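Local atomic coordinates of conserved hypothetical protein (Sulfolobus solfataricus, PDB entry 2GF6), a protein that binds coenzyme A in a hot-dog fold and probably hydrolyses fatty acyl-CoA thioesters. Residues F40-V45 with K131-K135; K89-F95 with G107-A113. All blocks are in the same frame, centred on the assembly; numbering follows the deposited sequence.

Overall arrangement
The two contacts belong to one hot-dog fold, a long helix lying against a curled antiparallel sheet. Contact 2 is the buried one: neighbouring strands 90-99 and 102-115, paired through regular backbone hydrogen bonds, with coenzyme A on one face and helix 26-45 on the other. Contact 1 lies nearer the surface, where the end of that helix meets the C-terminal tail; apolar side chains, one bridging water and a weak lysine-to-carbonyl hydrogen bond join the two. Their centres are 14 Å apart, yet they touch, Leu132 CD1 lying 3.5 Å from Ile91 CD1 and Phe40 CD2 4.1 Å from Phe93 CE1. Along the chain, contact 2 is nested inside the loop that contact 1 closes.

Contact 1: F40-V45 with K131-K135; sequences FIKEKV and KLSIK
Residues 40-45 form the last part of the long helix 26-45, with Lys44 N to Phe40 O at 2.8 Å and Val45 N to Ile41 O at 2.9 Å. Against them lie the end of helix 126-132 and the residues after it, Ile134 in a beta conformation (-84/135) and Lys135 at phi 91°; the CA atoms of Val45 and Lys131 are 5.3 Å apart. Phe40, with chi1 t, starts sideways but brings its ring back, so that CE2 lies 3.6 Å from Leu132 CD2, a methyl at the ring edge. One residue on, Ile41 (m, m) brings CD1 to 4.2 Å from the same Leu132 CD2. Lys44 is the residue most covered by the C-terminal segment. Its chain, t at chi1 and p at chi2 and chi3, folds along the tail, with CD 3.4 Å from Lys131 O, and its NZ makes a weak 3.3 Å hydrogen bond to Ile134 O. That amine lies just 4.1 Å from Lys135 NZ, a proximity offset by Glu6, which forms salt bridges with both lysines. A water joins the two backbones, donating to Lys44 O (2.9 Å) and Lys131 O (2.6 Å). At Val45, CG2 reaches Leu132 CG at 3.9 Å, while its carbonyl O is 3.7 Å from Lys131 CD. Leu132 thus meets Phe40, Ile41 and Val45 together, and the contact joins the end of the hot-dog helix to the chain terminus. Beneath it lies the sheet: Leu132 packs on Ile85 of strand 76-85 and Ile91 of strand 90-99, and Phe40 on Leu81, Pro83 and Phe93 of these same strands.

Contact 2: K89-F95 with G107-A113; sequences KTIKFEF and GYVIQIA. With COA (coenzyme A), chain E.
Two neighbouring antiparallel strands of the hot-dog sheet, extended throughout residues 90-95 and 107-113, lie side by side; their axes approach to 4.6 Å, with 163° between their N-to-C directions. Gly107 opposes Phe95 in a hydrogen-bonded pair, N to Phe95 O and Phe95 N to Gly107 O both 2.9 Å. Phe95, with chi1 p, lays its ring over the glycine, whose CA is 3.9 Å from the centroid; a CB here would clash with the ring. Tyr108, also p, faces Glu94 in a non-hydrogen-bonded pair. Lys92 CE rests over its ring, 3.9 Å from the centroid, with NZ in an off-centre cation-pi contact at 4.8 Å; the tyrosine hydroxyl is hydrogen-bonded to Glu62. Val109 pairs with Phe93, its N 3.0 Å from Phe93 O and its O 2.8 Å from Phe93 N. Ile110 (m, t) lies opposite Lys92, its CG2 3.6 Å from Thr90 CG2 and its CD1 3.5 Å from adenine N1A of coenzyme A. Gln111 pairs with Ile91, N to Ile91 O at 2.8 Å and O to Ile91 N at 2.9 Å, while its OE1 is hydrogen-bonded to Tyr49. Opposite Thr90, Ile112 (m, t) sets CD1 3.6 Å from C8A of the adenine, and Thr90 OG1 is 3.6 Å from O4B of the ribose of coenzyme A. The register ends with Ala113 N to Lys89 O at 2.9 Å. Thr90, Ile110 and Ile112 therefore wall the adenosine end of the pocket. On the other face Phe93, Phe95 and Val109 pack on helix 26-45, while strands 76-85 and 56-67 flank the pair.

Contact 1: F40-V45 with K131-K135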
loop_
_atom_site.group_PDB
_atom_site.type_symbol
_atom_site.label_atom_id
_atom_site.label_comp_id
_atom_site.label_asym_id
_atom_site.label_seq_id
_atom_site.Cartn_x
_atom_site.Cartn_y
_atom_site.Cartn_z
ATOM N N PHE A 40 -12.347 -0.843 -18.402
ATOM C CA PHE A 40 -13.258 -1.663 -19.179
ATOM C C PHE A 40 -14.723 -1.441 -18.790
ATOM O O PHE A 40 -15.578 -1.239 -19.650
ATOM C CB PHE A 40 -12.898 -3.146 -19.045
ATOM C CG PHE A 40 -13.957 -4.056 -19.555
ATOM C CD1 PHE A 40 -14.106 -4.268 -20.902
ATOM C CD2 PHE A 40 -14.835 -4.678 -18.679
ATOM C CE1 PHE A 40 -15.086 -5.100 -21.371
ATOM C CE2 PHE A 40 -15.821 -5.514 -19.140
ATOM C CZ PHE A 40 -15.949 -5.731 -20.488
ATOM N N ILE A 41 -15.005 -1.509 -17.493
ATOM C CA ILE A 41 -16.385 -1.377 -17.019
ATOM C C ILE A 41 -16.940 -0.004 -17.389
ATOM O O ILE A 41 -18.089 0.126 -17.842
ATOM C CB ILE A 41 -16.463 -1.647 -15.481
ATOM C CG1 ILE A 41 -16.249 -3.138 -15.204
ATOM C CG2 ILE A 41 -17.814 -1.207 -14.896
ATOM C CD1 ILE A 41 -17.238 -4.086 -15.919
ATOM N N LYS A 42 -16.097 1.020 -17.251
ATOM C CA LYS A 42 -16.508 2.378 -17.547
ATOM C C LYS A 42 -16.892 2.478 -18.998
ATOM O O LYS A 42 -17.969 2.948 -19.317
ATOM C CB LYS A 42 -15.382 3.351 -17.256
ATOM C CG LYS A 42 -15.753 4.812 -17.477
ATOM C CD LYS A 42 -14.506 5.664 -17.723
ATOM C CE LYS A 42 -14.076 6.421 -16.485
ATOM N NZ LYS A 42 -14.659 7.793 -16.511
ATOM N N GLU A 43 -16.000 2.020 -19.875
ATOM C CA GLU A 43 -16.222 2.128 -21.320
ATOM C C GLU A 43 -17.310 1.171 -21.866
ATOM O O GLU A 43 -18.062 1.521 -22.776
ATOM C CB GLU A 43 -14.902 1.906 -22.067
ATOM C CG GLU A 43 -13.893 3.008 -21.825
ATOM C CD GLU A 43 -12.485 2.736 -22.405
ATOM O OE1 GLU A 43 -12.142 1.572 -22.733
ATOM O OE2 GLU A 43 -11.701 3.715 -22.498
ATOM N N LYS A 44 -17.402 -0.036 -21.331
ATOM C CA LYS A 44 -18.367 -1.013 -21.877
ATOM C C LYS A 44 -19.778 -0.876 -21.269
ATOM O O LYS A 44 -20.778 -1.020 -21.967
ATOM C CB LYS A 44 -17.818 -2.434 -21.670
ATOM C CG LYS A 44 -18.749 -3.607 -22.139
ATOM C CD LYS A 44 -18.929 -3.677 -23.666
ATOM C CE LYS A 44 -17.696 -4.218 -24.395
ATOM N NZ LYS A 44 -17.887 -4.126 -25.889
ATOM N N VAL A 45 -19.843 -0.625 -19.963
ATOM C CA VAL A 45 -21.119 -0.584 -19.220
ATOM C C VAL A 45 -21.473 0.833 -18.810
ATOM O O VAL A 45 -22.639 1.153 -18.608
ATOM C CB VAL A 45 -21.054 -1.433 -17.916
ATOM C CG1 VAL A 45 -22.449 -1.613 -17.323
ATOM C CG2 VAL A 45 -20.400 -2.760 -18.167
ATOM N N LYS A 131 -25.228 -4.768 -21.543
ATOM C CA LYS A 131 -24.017 -4.080 -22.025
ATOM C C LYS A 131 -22.755 -4.948 -21.959
ATOM O O LYS A 131 -21.977 -4.992 -22.909
ATOM C CB LYS A 131 -23.822 -2.753 -21.280
ATOM C CG LYS A 131 -24.845 -1.680 -21.670
ATOM C CD LYS A 131 -24.249 -0.265 -21.607
ATOM C CE LYS A 131 -25.008 0.746 -22.463
ATOM N NZ LYS A 131 -24.730 0.636 -23.926
ATOM N N LEU A 132 -22.568 -5.643 -20.845
ATOM C CA LEU A 132 -21.487 -6.616 -20.711
ATOM C C LEU A 132 -21.531 -7.727 -21.733
ATOM O O LEU A 132 -20.497 -8.255 -22.108
ATOM C CB LEU A 132 -21.519 -7.281 -19.336
ATOM C CG LEU A 132 -20.670 -6.650 -18.247
ATOM C CD1 LEU A 132 -20.801 -7.485 -16.990
ATOM C CD2 LEU A 132 -19.205 -6.526 -18.697
ATOM N N SER A 133 -22.731 -8.111 -22.161
ATOM C CA SER A 133 -22.892 -9.245 -23.080
ATOM C C SER A 133 -22.440 -8.943 -24.519
ATOM O O SER A 133 -22.303 -9.869 -25.320
ATOM C CB SER A 133 -24.341 -9.740 -23.088
ATOM O OG SER A 133 -25.114 -8.988 -23.994
ATOM N N ILE A 134 -22.208 -7.666 -24.843
ATOM C CA ILE A 134 -21.736 -7.278 -26.179
ATOM C C ILE A 134 -20.212 -7.391 -26.323
ATOM O O ILE A 134 -19.473 -6.936 -25.455
ATOM C CB ILE A 134 -22.154 -5.834 -26.533
ATOM C CG1 ILE A 134 -23.672 -5.679 -26.403
ATOM C CG2 ILE A 134 -21.709 -5.463 -27.973
ATOM C CD1 ILE A 134 -24.151 -4.266 -26.611
ATOM N N LYS A 135 -19.777 -7.966 -27.450
ATOM C CA LYS A 135 -18.356 -8.076 -27.865
ATOM C C LYS A 135 -17.713 -9.389 -27.354
ATOM O O LYS A 135 -18.104 -9.998 -26.346
ATOM C CB LYS A 135 -17.517 -6.839 -27.454
ATOM C CG LYS A 135 -16.185 -6.688 -28.205
ATOM C CD LYS A 135 -15.507 -5.307 -28.043
ATOM C CE LYS A 135 -16.107 -4.138 -28.889
ATOM N NZ LYS A 135 -15.283 -2.876 -28.787
ATOM O OXT LYS A 135 -16.771 -9.908 -27.974
HETATM O O HOH W 1 -21.762 -2.657 -24.111
#

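Contact 2: K89-F95 with G107-A113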
loop_
_atom_site.group_PDB
_atom_site.type_symbol
_atom_site.label_atom_id
_atom_site.label_comp_id
_atom_site.label_asym_id
_atom_site.label_seq_id
_atom_site.Cartn_x
_atom_site.Cartn_y
_atom_site.Cartn_z
ATOM N N LYS A 89 -24.201 -13.619 -12.251
ATOM C CA LYS A 89 -23.655 -12.808 -11.185
ATOM C C LYS A 89 -22.157 -12.809 -10.979
ATOM O O LYS A 89 -21.684 -12.043 -10.147
ATOM C CB LYS A 89 -24.329 -13.181 -9.857
ATOM C CG LYS A 89 -24.148 -14.587 -9.408
ATOM C CD LYS A 89 -24.829 -14.833 -8.062
ATOM C CE LYS A 89 -26.324 -14.727 -8.129
ATOM N NZ LYS A 89 -26.956 -15.147 -6.816
ATOM N N THR A 90 -21.421 -13.627 -11.735
ATOM C CA THR A 90 -19.978 -13.787 -11.562
ATOM C C THR A 90 -19.238 -13.604 -12.900
ATOM O O THR A 90 -19.704 -14.069 -13.948
ATOM C CB THR A 90 -19.679 -15.179 -11.062
ATOM O OG1 THR A 90 -20.319 -15.366 -9.801
ATOM C CG2 THR A 90 -18.237 -15.346 -10.888
ATOM N N ILE A 91 -18.106 -12.912 -12.845
ATOM C CA ILE A 91 -17.252 -12.695 -14.017
ATOM C C ILE A 91 -15.841 -13.080 -13.667
ATOM O O ILE A 91 -15.414 -12.810 -12.566
ATOM C CB ILE A 91 -17.206 -11.212 -14.390
ATOM C CG1 ILE A 91 -18.609 -10.717 -14.729
ATOM C CG2 ILE A 91 -16.276 -10.978 -15.609
ATOM C CD1 ILE A 91 -18.719 -9.207 -14.778
ATOM N N LYS A 92 -15.130 -13.694 -14.610
ATOM C CA LYS A 92 -13.736 -14.014 -14.476
ATOM C C LYS A 92 -12.982 -13.083 -15.406
ATOM O O LYS A 92 -13.126 -13.171 -16.613
ATOM C CB LYS A 92 -13.474 -15.447 -14.894
ATOM C CG LYS A 92 -12.038 -15.875 -14.875
ATOM C CD LYS A 92 -11.970 -17.343 -15.263
ATOM C CE LYS A 92 -10.569 -17.892 -15.147
ATOM N NZ LYS A 92 -10.510 -19.146 -15.925
ATOM N N PHE A 93 -12.204 -12.178 -14.820
ATOM C CA PHE A 93 -11.442 -11.214 -15.559
ATOM C C PHE A 93 -10.068 -11.798 -15.722
ATOM O O PHE A 93 -9.280 -11.719 -14.802
ATOM C CB PHE A 93 -11.367 -9.899 -14.775
ATOM C CG PHE A 93 -12.637 -9.096 -14.809
ATOM C CD1 PHE A 93 -13.032 -8.463 -15.976
ATOM C CD2 PHE A 93 -13.438 -8.960 -13.675
ATOM C CE1 PHE A 93 -14.194 -7.704 -16.017
ATOM C CE2 PHE A 93 -14.602 -8.201 -13.721
ATOM C CZ PHE A 93 -14.982 -7.579 -14.892
ATOM N N GLU A 94 -9.819 -12.439 -16.863
ATOM C CA GLU A 94 -8.490 -12.974 -17.226
ATOM C C GLU A 94 -7.619 -11.837 -17.753
ATOM O O GLU A 94 -8.125 -10.962 -18.444
ATOM C CB GLU A 94 -8.616 -14.025 -18.316
ATOM C CG GLU A 94 -9.617 -15.155 -18.049
ATOM C CD GLU A 94 -9.598 -16.256 -19.141
ATOM O OE1 GLU A 94 -9.401 -15.958 -20.345
ATOM O OE2 GLU A 94 -9.812 -17.434 -18.794
ATOM N N PHE A 95 -6.320 -11.846 -17.451
ATOM C CA PHE A 95 -5.443 -10.770 -17.896
ATOM C C PHE A 95 -4.041 -11.257 -18.219
ATOM O O PHE A 95 -3.597 -12.259 -17.664
ATOM C CB PHE A 95 -5.376 -9.647 -16.856
ATOM C CG PHE A 95 -4.725 -10.049 -15.558
ATOM C CD1 PHE A 95 -3.330 -10.077 -15.436
ATOM C CD2 PHE A 95 -5.499 -10.377 -14.432
ATOM C CE1 PHE A 95 -2.718 -10.444 -14.236
ATOM C CE2 PHE A 95 -4.878 -10.747 -13.223
ATOM C CZ PHE A 95 -3.482 -10.777 -13.136
ATOM N N GLY A 107 -2.969 -13.995 -15.374
ATOM C CA GLY A 107 -3.792 -14.296 -14.215
ATOM C C GLY A 107 -5.261 -14.084 -14.419
ATOM O O GLY A 107 -5.710 -13.899 -15.534
ATOM N N TYR A 108 -6.011 -14.126 -13.320
ATOM C CA TYR A 108 -7.411 -13.779 -13.362
ATOM C C TYR A 108 -7.833 -13.368 -11.987
ATOM O O TYR A 108 -7.192 -13.721 -11.012
ATOM C CB TYR A 108 -8.254 -14.963 -13.845
ATOM C CG TYR A 108 -8.228 -16.190 -12.959
ATOM C CD1 TYR A 108 -8.948 -16.234 -11.739
ATOM C CD2 TYR A 108 -7.493 -17.324 -13.323
ATOM C CE1 TYR A 108 -8.915 -17.378 -10.923
ATOM C CE2 TYR A 108 -7.458 -18.457 -12.511
ATOM C CZ TYR A 108 -8.168 -18.471 -11.323
ATOM O OH TYR A 108 -8.111 -19.569 -10.556
ATOM N N VAL A 109 -8.886 -12.572 -11.910
ATOM C CA VAL A 109 -9.639 -12.411 -10.668
ATOM C C VAL A 109 -11.067 -12.725 -11.032
ATOM O O VAL A 109 -11.534 -12.423 -12.122
ATOM C CB VAL A 109 -9.571 -10.973 -10.023
ATOM C CG1 VAL A 109 -8.156 -10.510 -9.930
ATOM C CG2 VAL A 109 -10.334 -9.976 -10.793
ATOM N N ILE A 110 -11.753 -13.326 -10.093
ATOM C CA ILE A 110 -13.132 -13.618 -10.226
ATOM C C ILE A 110 -13.913 -12.695 -9.323
ATOM O O ILE A 110 -13.674 -12.602 -8.129
ATOM C CB ILE A 110 -13.358 -15.076 -9.910
ATOM C CG1 ILE A 110 -12.707 -15.897 -11.031
ATOM C CG2 ILE A 110 -14.849 -15.342 -9.663
ATOM C CD1 ILE A 110 -12.908 -17.341 -10.954
ATOM N N GLN A 111 -14.879 -12.011 -9.917
ATOM C CA GLN A 111 -15.680 -11.065 -9.196
ATOM C C GLN A 111 -17.134 -11.426 -9.194
ATOM O O GLN A 111 -17.660 -11.938 -10.170
ATOM C CB GLN A 111 -15.439 -9.657 -9.736
ATOM C CG GLN A 111 -14.114 -9.187 -9.222
ATOM C CD GLN A 111 -13.939 -7.729 -9.304
ATOM O OE1 GLN A 111 -13.687 -7.195 -10.389
ATOM N NE2 GLN A 111 -14.021 -7.055 -8.159
ATOM N N ILE A 112 -17.762 -11.173 -8.053
ATOM C CA ILE A 112 -19.146 -11.513 -7.832
ATOM C C ILE A 112 -19.883 -10.242 -7.476
ATOM O O ILE A 112 -19.402 -9.446 -6.686
ATOM C CB ILE A 112 -19.277 -12.590 -6.710
ATOM C CG1 ILE A 112 -18.423 -13.820 -7.034
ATOM C CG2 ILE A 112 -20.720 -13.024 -6.502
ATOM C CD1 ILE A 112 -18.456 -14.857 -5.947
ATOM N N ALA A 113 -21.049 -10.057 -8.104
ATOM C CA ALA A 113 -21.968 -8.999 -7.782
ATOM C C ALA A 113 -22.703 -9.339 -6.469
ATOM O O ALA A 113 -23.166 -10.472 -6.274
ATOM C CB ALA A 113 -22.950 -8.807 -8.934
HETATM N N1A COA E . -15.312 -19.043 -9.104
HETATM C C2A COA E . -16.508 -19.119 -9.808
HETATM N N3A COA E . -17.712 -18.981 -9.141
HETATM C C4A COA E . -17.692 -18.775 -7.803
HETATM C C5A COA E . -16.499 -18.699 -7.093
HETATM C C6A COA E . -15.297 -18.827 -7.746
HETATM N N6A COA E . -14.184 -18.972 -7.017
HETATM N N7A COA E . -16.795 -18.479 -5.793
HETATM C C8A COA E . -18.146 -18.397 -5.665
HETATM N N9A COA E . -18.697 -18.599 -6.903
HETATM C C1B COA E . -20.103 -18.765 -7.265
HETATM C C2B COA E . -20.830 -19.855 -6.523
HETATM O O2B COA E . -20.637 -21.113 -7.102
HETATM C C3B COA E . -22.258 -19.418 -6.701
HETATM O O3B COA E . -22.688 -19.921 -7.960
HETATM P P3B COA E . -24.232 -20.188 -8.359
HETATM O O7A COA E . -24.630 -19.115 -9.359
HETATM O O8A COA E . -25.180 -20.152 -7.179
HETATM O O9A COA E . -24.282 -21.521 -9.059
HETATM C C4B COA E . -22.175 -17.896 -6.728
HETATM O O4B COA E . -20.811 -17.596 -6.957
HETATM C C5B COA E . -22.595 -17.246 -5.434
HETATM O O5B COA E . -21.733 -17.698 -4.432
HETATM P P1A COA E . -22.263 -18.196 -3.003
HETATM O O1A COA E . -21.403 -19.272 -2.420
HETATM O O2A COA E . -23.709 -18.573 -3.060
HETATM O O3A COA E . -21.966 -16.882 -2.131
HETATM P P2A COA E . -22.969 -15.908 -1.359
HETATM O O4A COA E . -23.485 -16.411 -0.045
HETATM O O5A COA E . -24.088 -15.337 -2.186
HETATM O O6A COA E . -21.924 -14.753 -1.040
HETATM C CBP COA E . -19.878 -13.807 -0.682
HETATM C CCP COA E . -20.655 -14.669 -1.655
HETATM C CDP COA E . -20.302 -14.214 0.737
HETATM C CEP COA E . -20.262 -12.362 -0.967
HETATM C CAP COA E . -18.388 -14.056 -0.829
HETATM O OAP COA E . -18.052 -15.392 -0.519
HETATM C C9P COA E . -17.554 -13.197 0.059
HETATM O O9P COA E . -18.072 -12.219 0.930
HETATM N N8P COA E . -16.275 -13.429 -0.050
HETATM C C7P COA E . -15.365 -12.494 0.560
HETATM C C6P COA E . -14.649 -11.776 -0.549
HETATM C C5P COA E . -13.552 -10.920 -0.003
HETATM O O5P COA E . -13.437 -10.617 1.205
HETATM N N4P COA E . -12.736 -10.555 -0.965
HETATM C C3P COA E . -11.428 -10.075 -0.624
HETATM C C2P COA E . -10.607 -9.922 -1.871
HETATM S S1P COA E . -9.060 -9.249 -1.398
#